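Local coordinates for branched-chain amino acid aminotransferase (Thermoproteus uzoniensis, PDB 5CE8) that transfers amino groups between branched-chain L-amino acids and 2-oxo acids with pyridoxal 5'-phosphate as cofactor, and is specific for L-amino acids and R-amines, at the interface of chains A and B and the interface of chains A and C. Numbering follows the deposited sequence. Chains: chain A/B/C, Branched-chain amino acid aminotransferase.

Two different two-fold interfaces of one subunit illustrate how a class-IV aminotransferase is packed in the deposited assembly of six chains. The centres of the C-alpha atoms of contact 1 and contact 2 lie about 21 Å apart. Helix 167-179 serves both: its first turn, with A:Leu168 and A:Asn169, meets chain B in contact 1, while A:Glu176 near its far end works in contact 2 against chain C. Contact 1 is apolar and dominated by backbone and methyl groups; contact 2 is a network of arginines, serines and glutamates. The shared helix thus ties the two interfaces together through chain A.

Contact 1: the interface of chains A and B. Residues chain A 38-39, 157, 164-166, 168-169; chain B 38-39, 157, 164-166, 168-169.
Two-fold packing with hardly any polar side chain is exemplified by A:Met157, A:Leu168 and A:Gly165, each matched by its twin in chain B. A:Met157 has CG anti to its own carbonyl carbon (chi1 -62°) and runs extended from there, so that its methyl points straight at the axis. The two methionines meet tip to tip, with A:Met157 CE 3.9 Å from B:Met157 CE. The same methyl rests on the backbone of the opposite 3-10 helix 164-166, where A:Met157 CE comes within 3.5 Å of the carbonyl oxygen B:Ile166 O. The methionine also crosses B:Asn169 at about a right angle, its terminal A:Met157 CE 3.8 Å from B:Asn169 CB; it is the beta-carbon of the asparagine, not its amide, that does the touching.

A:Leu168 takes the other flank. Its CG is anti to the backbone N (chi1 171°), and chi2 of 69° then turns the two branches different ways: A:Leu168 CD2 crosses B:Ile166 obliquely, 4.1 Å from CG1 of that residue, whereas CB and CD1 lie against the backbone oxygen of B:Gly39, with A:Leu168 CB 3.7 Å from B:Gly39 O. The amide A:Leu168 N also approaches B:Tyr38 O, but its N-H points elsewhere, so this is backbone proximity and not a hydrogen bond.

At the middle, glycine allows the main chains to meet directly, A:Gly165 CA standing 3.7 Å from B:Gly165 CA. With no side chain between them, the paired 3-10 helices come close; the methionine tips meet on one side of the glycine pair, while each leucine packs on the partner's isoleucine and Gly39. The patch joins chains A and B by shape, fitting the start of helix 167-179 against the end of its partner's helix 34-38 and the glycine that follows. Because A:Tyr167, a cofactor-binding residue, lies between A:Ile166 and A:Leu168, this dimer-type packing may also steady the neighbouring pyridoxal phosphate site.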
loop_
_atom_site.group_PDB
_atom_site.type_symbol
_atom_site.label_atom_id
_atom_site.label_comp_id
_atom_site.label_asym_id
_atom_site.label_seq_id
_atom_site.Cartn_x
_atom_site.Cartn_y
_atom_site.Cartn_z
ATOM N N TYR A 38 -24.489 11.902 7.490
ATOM C CA TYR A 38 -23.371 11.582 6.551
ATOM C C TYR A 38 -21.989 12.308 6.786
ATOM O O TYR A 38 -21.102 12.233 5.918
ATOM C CB TYR A 38 -23.823 11.884 5.127
ATOM C CG TYR A 38 -25.131 11.259 4.764
ATOM C CD1 TYR A 38 -25.411 9.890 4.984
ATOM C CD2 TYR A 38 -26.107 12.016 4.142
ATOM C CE1 TYR A 38 -26.657 9.359 4.650
ATOM C CE2 TYR A 38 -27.342 11.510 3.843
ATOM C CZ TYR A 38 -27.634 10.205 4.052
ATOM O OH TYR A 38 -28.904 9.812 3.647
ATOM N N GLY A 39 -21.845 12.995 7.925
ATOM C CA GLY A 39 -20.641 13.753 8.329
ATOM C C GLY A 39 -20.182 14.790 7.314
ATOM O O GLY A 39 -19.013 15.004 7.127
ATOM N N MET A 157 -10.583 10.659 2.164
ATOM C CA MET A 157 -11.244 11.910 2.573
ATOM C C MET A 157 -10.227 13.060 2.641
ATOM O O MET A 157 -9.058 12.781 2.827
ATOM C CB MET A 157 -11.888 11.775 3.927
ATOM C CG MET A 157 -13.027 10.720 4.088
ATOM S SD MET A 157 -13.502 10.774 5.826
ATOM C CE MET A 157 -14.810 9.616 5.610
ATOM N N THR A 164 -16.249 17.235 9.596
ATOM C CA THR A 164 -16.937 16.539 10.723
ATOM C C THR A 164 -16.818 15.049 10.649
ATOM O O THR A 164 -16.237 14.401 11.573
ATOM C CB THR A 164 -18.420 17.020 10.826
ATOM O OG1 THR A 164 -19.015 16.841 9.574
ATOM C CG2 THR A 164 -18.542 18.576 11.187
ATOM N N GLY A 165 -17.158 14.532 9.475
ATOM C CA GLY A 165 -17.193 13.112 9.214
ATOM C C GLY A 165 -15.867 12.394 9.402
ATOM O O GLY A 165 -15.855 11.339 9.920
ATOM N N ILE A 166 -14.756 13.078 9.116
ATOM C CA ILE A 166 -13.345 12.544 9.396
ATOM C C ILE A 166 -13.124 12.141 10.840
ATOM O O ILE A 166 -12.356 11.214 11.082
ATOM C CB ILE A 166 -12.243 13.570 9.087
ATOM C CG1 ILE A 166 -12.309 13.980 7.643
ATOM C CG2 ILE A 166 -10.825 13.108 9.402
ATOM C CD1 ILE A 166 -11.491 15.161 7.380
ATOM N N LEU A 168 -14.683 10.469 13.228
ATOM C CA LEU A 168 -14.968 9.133 13.631
ATOM C C LEU A 168 -13.666 8.287 13.808
ATOM O O LEU A 168 -13.437 7.574 14.841
ATOM C CB LEU A 168 -15.993 8.484 12.661
ATOM C CG LEU A 168 -16.205 6.934 12.878
ATOM C CD1 LEU A 168 -16.921 6.781 14.202
ATOM C CD2 LEU A 168 -17.083 6.153 11.934
ATOM N N ASN A 169 -12.771 8.501 12.875
ATOM C CA ASN A 169 -11.362 7.976 12.961
ATOM C C ASN A 169 -10.587 8.479 14.206
ATOM O O ASN A 169 -9.947 7.640 14.984
ATOM C CB ASN A 169 -10.692 8.346 11.615
ATOM C CG ASN A 169 -9.191 8.014 11.556
ATOM O OD1 ASN A 169 -8.322 8.907 11.484
ATOM N ND2 ASN A 169 -8.925 6.777 11.412
ATOM N N TYR B 38 -18.400 15.436 14.853
ATOM C CA TYR B 38 -17.359 14.380 14.667
ATOM C C TYR B 38 -17.791 13.049 13.937
ATOM O O TYR B 38 -17.025 12.070 13.944
ATOM C CB TYR B 38 -16.791 14.004 16.031
ATOM C CG TYR B 38 -16.342 15.177 16.841
ATOM C CD1 TYR B 38 -15.492 16.183 16.325
ATOM C CD2 TYR B 38 -16.719 15.282 18.168
ATOM C CE1 TYR B 38 -15.120 17.271 17.114
ATOM C CE2 TYR B 38 -16.386 16.362 18.937
ATOM C CZ TYR B 38 -15.580 17.341 18.460
ATOM O OH TYR B 38 -15.274 18.348 19.368
ATOM N N GLY B 39 -18.993 13.036 13.350
ATOM C CA GLY B 39 -19.588 11.890 12.629
ATOM C C GLY B 39 -19.658 10.605 13.441
ATOM O O GLY B 39 -19.480 9.532 12.926
ATOM N N MET B 157 -11.476 3.402 9.328
ATOM C CA MET B 157 -12.809 3.421 9.957
ATOM C C MET B 157 -13.529 2.082 9.734
ATOM O O MET B 157 -13.208 1.411 8.772
ATOM C CB MET B 157 -13.670 4.516 9.388
ATOM C CG MET B 157 -13.187 5.989 9.568
ATOM S SD MET B 157 -14.399 7.011 8.709
ATOM C CE MET B 157 -13.636 8.516 9.209
ATOM N N THR B 164 -22.177 7.259 10.422
ATOM C CA THR B 164 -22.481 8.587 9.811
ATOM C C THR B 164 -21.280 9.235 9.198
ATOM O O THR B 164 -21.249 9.494 7.955
ATOM C CB THR B 164 -23.195 9.507 10.853
ATOM O OG1 THR B 164 -22.396 9.555 11.999
ATOM C CG2 THR B 164 -24.625 8.940 11.301
ATOM N N GLY B 165 -20.223 9.295 9.999
ATOM C CA GLY B 165 -18.989 9.951 9.634
ATOM C C GLY B 165 -18.305 9.388 8.400
ATOM O O GLY B 165 -17.823 10.128 7.624
ATOM N N ILE B 166 -18.434 8.077 8.174
ATOM C CA ILE B 166 -17.931 7.392 6.897
ATOM C C ILE B 166 -18.479 8.004 5.624
ATOM O O ILE B 166 -17.778 7.994 4.616
ATOM C CB ILE B 166 -18.307 5.903 6.828
ATOM C CG1 ILE B 166 -17.734 5.170 8.008
ATOM C CG2 ILE B 166 -17.879 5.189 5.551
ATOM C CD1 ILE B 166 -18.312 3.835 8.145
ATOM N N LEU B 168 -18.991 10.995 4.314
ATOM C CA LEU B 168 -18.281 12.060 3.689
ATOM C C LEU B 168 -17.497 11.577 2.426
ATOM O O LEU B 168 -17.553 12.180 1.303
ATOM C CB LEU B 168 -17.382 12.790 4.726
ATOM C CG LEU B 168 -16.380 13.837 4.097
ATOM C CD1 LEU B 168 -17.223 14.983 3.585
ATOM C CD2 LEU B 168 -15.369 14.532 4.972
ATOM N N ASN B 169 -16.909 10.418 2.587
ATOM C CA ASN B 169 -16.293 9.651 1.446
ATOM C C ASN B 169 -17.299 9.296 0.321
ATOM O O ASN B 169 -17.022 9.550 -0.935
ATOM C CB ASN B 169 -15.609 8.419 2.087
ATOM C CG ASN B 169 -15.032 7.426 1.063
ATOM O OD1 ASN B 169 -15.499 6.277 0.925
ATOM N ND2 ASN B 169 -13.951 7.805 0.506
#

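Contact 2: the interface of chains A and C. Residues chain A 146-148, 150, 176, 246; chain C 146-148, 150, 176, 180, 246.
The A:Ser148 hydroxyl stands between its backbone N and carbonyl carbon (chi1 58°), the crowded position, and A:Arg150, with CG anti to its carbonyl carbon, bends at chi2 (-65°); together these torsions bring serine and arginine of each chain to the two-fold axis. There the A:Arg150 and C:Arg150 guanidiniums meet tip to tip and stack, their planes 22° apart and A:Arg150 CZ 3.7 Å from C:Arg150 CZ. The like charges face each other, but each guanidinium grips the partner's Ser148 carbonyl oxygen end-on: NH1 and NH2 of C:Arg150 both bind A:Ser148 O, with NH2 at 2.9 Å, nearly along the C=O axis, and NH1 in the carbonyl plane on a lone pair. A:Arg150 grips C:Ser148 O with the same two nitrogens, its NH2 somewhat farther off the C=O axis, and these carbonyl dipoles may offset the repulsion.

The serine hydroxyl links the partner's arginine to its own chain's glutamate. In the plane of its guanidinium, C:Arg246 NH2 donates to A:Ser148 OG at 2.8 Å, and the hydroxyl in turn gives its hydrogen to A:Glu176 OE2, 2.5 Å from A:Ser148 OG. The carboxylate also takes the serine backbone amide, A:Ser148 N to A:Glu176 OE1 being 3.0 Å, on the syn lone pair. Glutamate thus fixes the serine that the partner's arginine reads, and nearby C:Arg180 and C:Arg246 may favour the ionised form of A:Glu176.

C:Arg180, extended from CG to NE, spans the interface: NH1 and NH2 both bind A:Val146 O, with C:Arg180 NH2 at 2.6 Å, on a lone pair. Its NH1 also forms salt bridges to A:Glu176 OE1, at 3.5 Å, and, over its face, to C:Glu176 OE1.

The structure alone does not show that this contact forms in solution. In the fold, chain A brings the end of strand 142-146, the stretch to A:Arg150, late helix 167-179 and the start of helix 246-250 against their chain C counterparts, with C:Arg180 just after helix 167-179.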
loop_
_atom_site.group_PDB
_atom_site.type_symbol
_atom_site.label_atom_id
_atom_site.label_comp_id
_atom_site.label_asym_id
_atom_site.label_seq_id
_atom_site.Cartn_x
_atom_site.Cartn_y
_atom_site.Cartn_z
ATOM N N VAL A 146 0.737 4.608 20.681
ATOM C CA VAL A 146 0.459 4.542 19.198
ATOM C C VAL A 146 -0.688 3.576 19.062
ATOM O O VAL A 146 -0.615 2.417 19.580
ATOM C CB VAL A 146 1.655 3.978 18.268
ATOM C CG1 VAL A 146 1.200 4.052 16.825
ATOM C CG2 VAL A 146 3.002 4.779 18.495
ATOM N N VAL A 147 -1.761 4.024 18.410
ATOM C CA VAL A 147 -2.935 3.203 18.221
ATOM C C VAL A 147 -3.008 2.297 17.006
ATOM O O VAL A 147 -2.181 2.381 16.062
ATOM C CB VAL A 147 -4.224 4.024 18.335
ATOM C CG1 VAL A 147 -4.302 4.620 19.649
ATOM C CG2 VAL A 147 -4.338 5.138 17.280
ATOM N N SER A 148 -3.970 1.353 17.060
ATOM C CA SER A 148 -4.128 0.350 15.983
ATOM C C SER A 148 -4.754 0.983 14.727
ATOM O O SER A 148 -4.583 0.428 13.685
ATOM C CB SER A 148 -5.050 -0.826 16.371
ATOM O OG SER A 148 -6.382 -0.316 16.740
ATOM N N ARG A 150 -5.194 3.664 11.853
ATOM C CA ARG A 150 -4.428 4.602 11.090
ATOM C C ARG A 150 -5.248 5.844 10.778
ATOM O O ARG A 150 -6.457 5.740 10.657
ATOM C CB ARG A 150 -3.980 3.966 9.778
ATOM C CG ARG A 150 -3.177 2.696 9.951
ATOM C CD ARG A 150 -1.833 2.988 10.665
ATOM N NE ARG A 150 -0.860 1.880 10.664
ATOM C CZ ARG A 150 -0.493 1.124 11.731
ATOM N NH1 ARG A 150 -1.027 1.259 12.952
ATOM N NH2 ARG A 150 0.469 0.183 11.574
ATOM N N GLU A 176 -9.547 4.281 21.921
ATOM C CA GLU A 176 -8.605 3.212 22.087
ATOM C C GLU A 176 -7.546 3.565 23.109
ATOM O O GLU A 176 -7.266 2.802 24.002
ATOM C CB GLU A 176 -7.906 2.833 20.766
ATOM C CG GLU A 176 -6.929 1.638 20.975
ATOM C CD GLU A 176 -6.199 1.240 19.739
ATOM O OE1 GLU A 176 -4.958 0.964 19.820
ATOM O OE2 GLU A 176 -6.863 1.227 18.667
ATOM N N ARG A 246 7.892 5.921 14.139
ATOM C CA ARG A 246 7.791 5.421 15.438
ATOM C C ARG A 246 9.148 5.307 16.233
ATOM O O ARG A 246 9.211 5.754 17.328
ATOM C CB ARG A 246 7.074 4.143 15.302
ATOM C CG ARG A 246 6.961 3.209 16.481
ATOM C CD ARG A 246 6.248 1.993 15.840
ATOM N NE ARG A 246 5.467 1.567 16.879
ATOM C CZ ARG A 246 4.247 1.127 16.877
ATOM N NH1 ARG A 246 3.582 0.685 15.800
ATOM N NH2 ARG A 246 3.832 1.007 18.126
ATOM N N VAL C 146 -6.626 -5.483 19.305
ATOM C CA VAL C 146 -5.906 -5.225 18.077
ATOM C C VAL C 146 -4.686 -4.283 18.399
ATOM O O VAL C 146 -4.852 -3.209 18.993
ATOM C CB VAL C 146 -6.892 -4.613 17.000
ATOM C CG1 VAL C 146 -6.195 -4.443 15.671
ATOM C CG2 VAL C 146 -8.142 -5.558 16.808
ATOM N N VAL C 147 -3.492 -4.662 17.969
ATOM C CA VAL C 147 -2.292 -3.792 18.231
ATOM C C VAL C 147 -1.966 -2.891 17.078
ATOM O O VAL C 147 -2.555 -3.042 16.047
ATOM C CB VAL C 147 -1.087 -4.668 18.692
ATOM C CG1 VAL C 147 -1.434 -5.327 19.998
ATOM C CG2 VAL C 147 -0.736 -5.702 17.647
ATOM N N SER C 148 -1.043 -1.947 17.324
ATOM C CA SER C 148 -0.549 -0.984 16.398
ATOM C C SER C 148 0.410 -1.562 15.369
ATOM O O SER C 148 0.668 -0.931 14.415
ATOM C CB SER C 148 0.210 0.127 17.212
ATOM O OG SER C 148 1.464 -0.344 17.824
ATOM N N ARG C 150 1.720 -4.296 12.654
ATOM C CA ARG C 150 1.192 -5.189 11.697
ATOM C C ARG C 150 2.131 -6.333 11.508
ATOM O O ARG C 150 3.299 -6.206 11.695
ATOM C CB ARG C 150 0.953 -4.491 10.349
ATOM C CG ARG C 150 -0.048 -3.302 10.266
ATOM C CD ARG C 150 -1.458 -3.575 10.796
ATOM N NE ARG C 150 -2.401 -2.479 10.644
ATOM C CZ ARG C 150 -2.903 -1.652 11.588
ATOM N NH1 ARG C 150 -2.615 -1.702 12.912
ATOM N NH2 ARG C 150 -3.756 -0.686 11.164
ATOM N N GLU C 176 2.845 -5.257 23.530
ATOM C CA GLU C 176 1.980 -4.066 23.486
ATOM C C GLU C 176 0.696 -4.471 24.135
ATOM O O GLU C 176 0.207 -3.786 25.000
ATOM C CB GLU C 176 1.799 -3.515 22.003
ATOM C CG GLU C 176 0.693 -2.450 21.945
ATOM C CD GLU C 176 0.392 -1.986 20.521
ATOM O OE1 GLU C 176 -0.831 -1.698 20.151
ATOM O OE2 GLU C 176 1.398 -1.932 19.780
ATOM N N ARG C 180 -0.642 -2.922 27.860
ATOM C CA ARG C 180 -1.890 -2.193 27.822
ATOM C C ARG C 180 -3.042 -2.829 28.657
ATOM O O ARG C 180 -4.205 -2.302 28.646
ATOM C CB ARG C 180 -2.272 -1.950 26.306
ATOM C CG ARG C 180 -1.329 -0.958 25.573
ATOM C CD ARG C 180 -1.837 -0.408 24.216
ATOM N NE ARG C 180 -0.726 0.204 23.448
ATOM C CZ ARG C 180 -0.798 0.726 22.242
ATOM N NH1 ARG C 180 -1.989 0.807 21.613
ATOM N NH2 ARG C 180 0.364 1.208 21.685
ATOM N N ARG C 246 -11.673 -6.531 11.260
ATOM C CA ARG C 246 -11.901 -6.141 12.610
ATOM C C ARG C 246 -13.342 -6.053 13.002
ATOM O O ARG C 246 -13.721 -6.478 14.099
ATOM C CB ARG C 246 -11.280 -4.800 12.708
ATOM C CG ARG C 246 -11.320 -4.004 13.958
ATOM C CD ARG C 246 -10.365 -2.820 13.583
ATOM N NE ARG C 246 -9.993 -2.262 14.767
ATOM C CZ ARG C 246 -8.858 -1.736 15.124
ATOM N NH1 ARG C 246 -7.877 -1.345 14.300
ATOM N NH2 ARG C 246 -8.833 -1.529 16.423
#